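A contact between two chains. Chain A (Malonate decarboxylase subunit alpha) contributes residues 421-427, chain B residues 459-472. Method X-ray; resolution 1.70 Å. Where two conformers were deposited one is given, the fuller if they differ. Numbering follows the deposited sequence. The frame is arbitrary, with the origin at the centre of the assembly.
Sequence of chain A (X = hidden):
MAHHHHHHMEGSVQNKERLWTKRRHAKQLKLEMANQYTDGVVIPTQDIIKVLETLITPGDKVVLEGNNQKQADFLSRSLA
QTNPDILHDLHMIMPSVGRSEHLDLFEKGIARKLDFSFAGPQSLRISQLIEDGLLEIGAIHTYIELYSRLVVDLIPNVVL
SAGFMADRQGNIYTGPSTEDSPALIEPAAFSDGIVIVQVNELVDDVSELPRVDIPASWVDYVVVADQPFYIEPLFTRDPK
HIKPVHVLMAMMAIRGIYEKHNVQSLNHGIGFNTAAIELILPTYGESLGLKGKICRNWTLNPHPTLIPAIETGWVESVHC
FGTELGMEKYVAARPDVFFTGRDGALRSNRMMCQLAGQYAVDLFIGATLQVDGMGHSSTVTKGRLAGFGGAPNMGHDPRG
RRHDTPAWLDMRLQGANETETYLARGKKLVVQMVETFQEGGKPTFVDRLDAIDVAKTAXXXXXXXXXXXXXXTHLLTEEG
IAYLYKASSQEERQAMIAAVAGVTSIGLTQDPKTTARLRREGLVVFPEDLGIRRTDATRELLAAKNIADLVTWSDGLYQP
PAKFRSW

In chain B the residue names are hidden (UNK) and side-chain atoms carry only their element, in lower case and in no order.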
# COMPACT_ATOMS: atom_id res chain seq x y z
N THR A 421 -5.96 22.68 16.57
CA THR A 421 -5.60 21.33 16.99
C THR A 421 -6.45 20.29 16.26
O THR A 421 -5.94 19.23 15.87
CB THR A 421 -5.75 21.19 18.50
OG1 THR A 421 -4.87 22.12 19.14
CG2 THR A 421 -5.39 19.79 18.96
N TYR A 422 -7.73 20.59 16.03
CA TYR A 422 -8.58 19.67 15.29
C TYR A 422 -8.18 19.59 13.82
O TYR A 422 -8.40 18.55 13.18
CB TYR A 422 -10.05 20.10 15.42
CG TYR A 422 -10.73 19.54 16.65
CD1 TYR A 422 -10.95 18.18 16.79
CD2 TYR A 422 -11.17 20.39 17.66
CE1 TYR A 422 -11.57 17.67 17.91
CE2 TYR A 422 -11.80 19.88 18.79
CZ TYR A 422 -11.99 18.52 18.91
OH TYR A 422 -12.62 18.01 20.02
N LEU A 423 -7.55 20.64 13.28
CA LEU A 423 -7.07 20.63 11.90
C LEU A 423 -5.65 20.08 11.76
O LEU A 423 -5.20 19.87 10.64
CB LEU A 423 -7.13 22.05 11.30
CG LEU A 423 -8.50 22.72 11.27
CD1 LEU A 423 -8.41 24.21 10.87
CD2 LEU A 423 -9.42 21.98 10.31
N ALA A 424 -4.94 19.88 12.87
CA ALA A 424 -3.64 19.25 12.81
C ALA A 424 -3.80 17.74 12.76
O ALA A 424 -4.87 17.20 13.05
CB ALA A 424 -2.79 19.67 14.00
N ARG A 425 -2.74 17.04 12.38
CA ARG A 425 -2.80 15.59 12.33
C ARG A 425 -1.60 14.97 13.03
O ARG A 425 -0.57 15.62 13.26
CB ARG A 425 -2.90 15.08 10.89
CG ARG A 425 -2.10 15.88 9.89
CD ARG A 425 -2.10 15.11 8.60
NE ARG A 425 -1.61 15.88 7.47
CZ ARG A 425 -1.52 15.35 6.25
NH1 ARG A 425 -1.88 14.09 6.07
NH2 ARG A 425 -1.08 16.07 5.23
N GLY A 426 -1.76 13.71 13.39
CA GLY A 426 -0.68 12.95 13.96
C GLY A 426 0.35 12.61 12.90
O GLY A 426 0.25 12.99 11.73
N LYS A 427 1.38 11.88 13.34
CA LYS A 427 2.48 11.46 12.48
C LYS A 427 2.97 10.09 12.92
O LYS A 427 2.98 9.76 14.11
CB LYS A 427 3.67 12.45 12.54
CG LYS A 427 3.33 13.92 12.34
CD LYS A 427 4.61 14.75 12.36
CE LYS A 427 4.37 16.20 11.94
NZ LYS A 427 3.74 17.03 13.01
N UNK B 459 -16.98 12.79 19.11
CA UNK B 459 -15.89 12.30 19.92
C UNK B 459 -14.66 11.87 19.15
O UNK B 459 -13.91 11.00 19.61
N UNK B 460 -14.42 12.45 17.98
CA UNK B 460 -13.20 12.13 17.24
C UNK B 460 -12.09 13.12 17.62
O UNK B 460 -12.36 14.30 17.84
c UNK B 460 -14.45 9.92 15.34
c UNK B 460 -14.66 11.42 15.19
c UNK B 460 -14.95 11.78 13.73
c UNK B 460 -13.45 12.19 15.73
N UNK B 461 -10.84 12.67 17.72
CA UNK B 461 -9.77 13.62 18.08
C UNK B 461 -9.36 14.55 16.95
O UNK B 461 -8.82 15.63 17.23
c UNK B 461 -8.62 12.69 18.51
c UNK B 461 -8.86 11.43 17.73
c UNK B 461 -10.35 11.28 17.65
N UNK B 462 -9.62 14.19 15.69
CA UNK B 462 -9.31 15.05 14.55
C UNK B 462 -10.57 15.37 13.77
O UNK B 462 -11.42 14.49 13.58
c UNK B 462 -6.57 13.39 15.04
c UNK B 462 -6.10 13.71 12.62
c UNK B 462 -6.81 14.28 13.84
c UNK B 462 -8.31 14.39 13.56
N UNK B 463 -10.67 16.61 13.29
CA UNK B 463 -11.63 16.92 12.25
C UNK B 463 -11.45 15.93 11.10
O UNK B 463 -10.33 15.80 10.58
c UNK B 463 -11.45 18.35 11.74
N UNK B 464 -12.49 15.20 10.70
CA UNK B 464 -12.32 14.27 9.58
C UNK B 464 -12.08 15.04 8.29
O UNK B 464 -13.00 15.64 7.72
c UNK B 464 -13.85 15.17 11.26
c UNK B 464 -13.65 13.49 9.57
c UNK B 464 -14.63 14.40 10.22
N UNK B 465 -10.82 15.05 7.85
CA UNK B 465 -10.39 15.81 6.69
C UNK B 465 -10.04 14.85 5.56
O UNK B 465 -9.21 13.95 5.72
c UNK B 465 -9.73 17.92 7.87
c UNK B 465 -9.21 16.74 7.03
c UNK B 465 -8.51 17.24 5.76
c UNK B 465 -8.66 18.74 8.54
N UNK B 466 -10.69 15.04 4.41
CA UNK B 466 -10.45 14.18 3.26
C UNK B 466 -9.09 14.44 2.64
O UNK B 466 -8.30 13.51 2.41
c UNK B 466 -11.55 14.38 2.22
c UNK B 466 -12.92 13.98 2.70
s UNK B 466 -13.48 12.51 1.82
c UNK B 466 -13.47 13.14 0.13
N UNK B 467 -8.79 15.70 2.35
CA UNK B 467 -7.50 16.10 1.78
C UNK B 467 -7.02 17.30 2.58
O UNK B 467 -7.73 18.32 2.67
c UNK B 467 -8.13 15.36 -1.98
c UNK B 467 -8.18 15.25 -0.48
c UNK B 467 -6.28 16.92 -0.27
c UNK B 467 -7.63 16.45 0.29
N UNK B 468 -5.84 17.18 3.19
CA UNK B 468 -5.22 18.31 3.87
C UNK B 468 -4.67 19.31 2.86
O UNK B 468 -4.20 18.92 1.78
c UNK B 468 -4.67 17.18 6.05
c UNK B 468 -4.87 17.91 7.21
c UNK B 468 -5.39 17.34 8.35
o UNK B 468 -6.28 15.46 9.49
c UNK B 468 -4.12 17.82 4.81
c UNK B 468 -5.74 16.01 8.34
c UNK B 468 -5.57 15.25 7.21
c UNK B 468 -5.03 15.83 6.06
N UNK B 469 -4.74 20.60 3.19
CA UNK B 469 -4.36 21.63 2.24
C UNK B 469 -2.91 21.54 1.78
O UNK B 469 -2.60 21.87 0.63
N UNK B 470 -2.01 21.09 2.66
CA UNK B 470 -0.60 20.97 2.29
C UNK B 470 -0.34 19.86 1.28
O UNK B 470 0.74 19.84 0.67
o UNK B 470 -1.37 20.06 5.14
c UNK B 470 -0.36 19.72 4.49
o UNK B 470 0.15 18.59 4.57
c UNK B 470 0.26 20.73 3.54
N UNK B 471 -1.28 18.93 1.11
CA UNK B 471 -1.15 17.90 0.08
C UNK B 471 -1.64 18.36 -1.29
O UNK B 471 -1.40 17.65 -2.27
c UNK B 471 -1.94 16.66 0.51
c UNK B 471 -1.14 15.77 1.44
o UNK B 471 -1.65 15.42 2.52
o UNK B 471 0.01 15.44 1.08
N UNK B 472 -2.31 19.50 -1.37
CA UNK B 472 -2.91 19.95 -2.63
C UNK B 472 -1.85 20.66 -3.46
O UNK B 472 -1.23 21.62 -2.99
c UNK B 472 -4.11 20.87 -2.37
c UNK B 472 -4.73 21.33 -3.67
c UNK B 472 -5.15 20.18 -1.48
O HOH W 1 -6.98 16.95 11.61
O HOH W 2 -13.34 15.38 19.97
O HOH W 3 -1.44 18.85 7.58

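Position 459 has no side-chain atoms, and its positive phi, just past a helix, would jam a CB against the preceding carbonyl O: B:Gly459. Position 460 carries four carbons forked at the second, their end leading away from chain A; this is B:Leu460. Its backbone does the work, O lying 3.5 Å from A:Tyr422 CE1 at the ring edge and accepting from water 2, which also bonds the A:Tyr422 hydroxyl. At 461 three carbons close a ring onto the backbone N, giving B:Pro461, whose O sits 3.4 Å from A:Tyr422 CD1.

Position 462 again has four carbons forked at the second, so B:Leu462. Its CB points away overall, yet the fork returns: CG is 3.6 Å from A:Ala424 O and CD2 3.8 Å from A:Arg425 CA. Position 463 has one carbon, directed toward chain A and 4.3 Å from A:Tyr422 CB: B:Ala463. Its N donates to A:Tyr422 O at 3.0 Å, the one direct backbone hydrogen bond across the contact.

Position 464 closes three carbons onto its N and faces away, B:Pro464. Position 465 has four carbons forked at the first, one arm two carbons long: B:Ile465, with CD1 3.8 Å from A:Leu423 CD2. Position 466, an unbranched chain of two carbons, sulfur and carbon, is B:Met466, out of reach; 467 again has four carbons forked at the first, one arm two carbons long, and its CA-to-CB bond points away: B:Ile467.

Position 468 is one carbon, then a six-carbon ring bearing an oxygen: B:Tyr468. The guanidinium of A:Arg425 lies flat on it, planes at 7°, and A:Arg425 CD packs over the same ring in a CH-pi contact. Position 469, without side-chain atoms, is B:Gly469, opening a 3-10 segment. Position 470 has two carbons, the second carrying two oxygens, one of which meets the A:Arg425 guanidinium; too short for glutamate, it is B:Asp470, whose OD2 is 2.9 Å from A:Arg425 NH2. Position 471 has the same atoms and also meets that guanidinium through an oxygen: B:Asp471, with OD2 2.8 Å from A:Arg425 NH2. Position 472, one carbon carrying two, is B:Val472, beyond reach.

The rule is one arginine read two ways: an aromatic ring supports its flat face while two aspartates bind NH2 near its plane as salt bridges. Water 3 extends the polar edge, joining A:Arg425 NE to B:Asp470 OD1. A:Tyr422 O accepts hydrogen bonds from B:Ala463 N and from water 1, which also donates to A:Ala424 O and accepts from B:Tyr468 OH. Small apolar contacts around A:Leu423 fill in beside this polar frame.

Chain B 459-472: GLPLAPIMIYGDDV
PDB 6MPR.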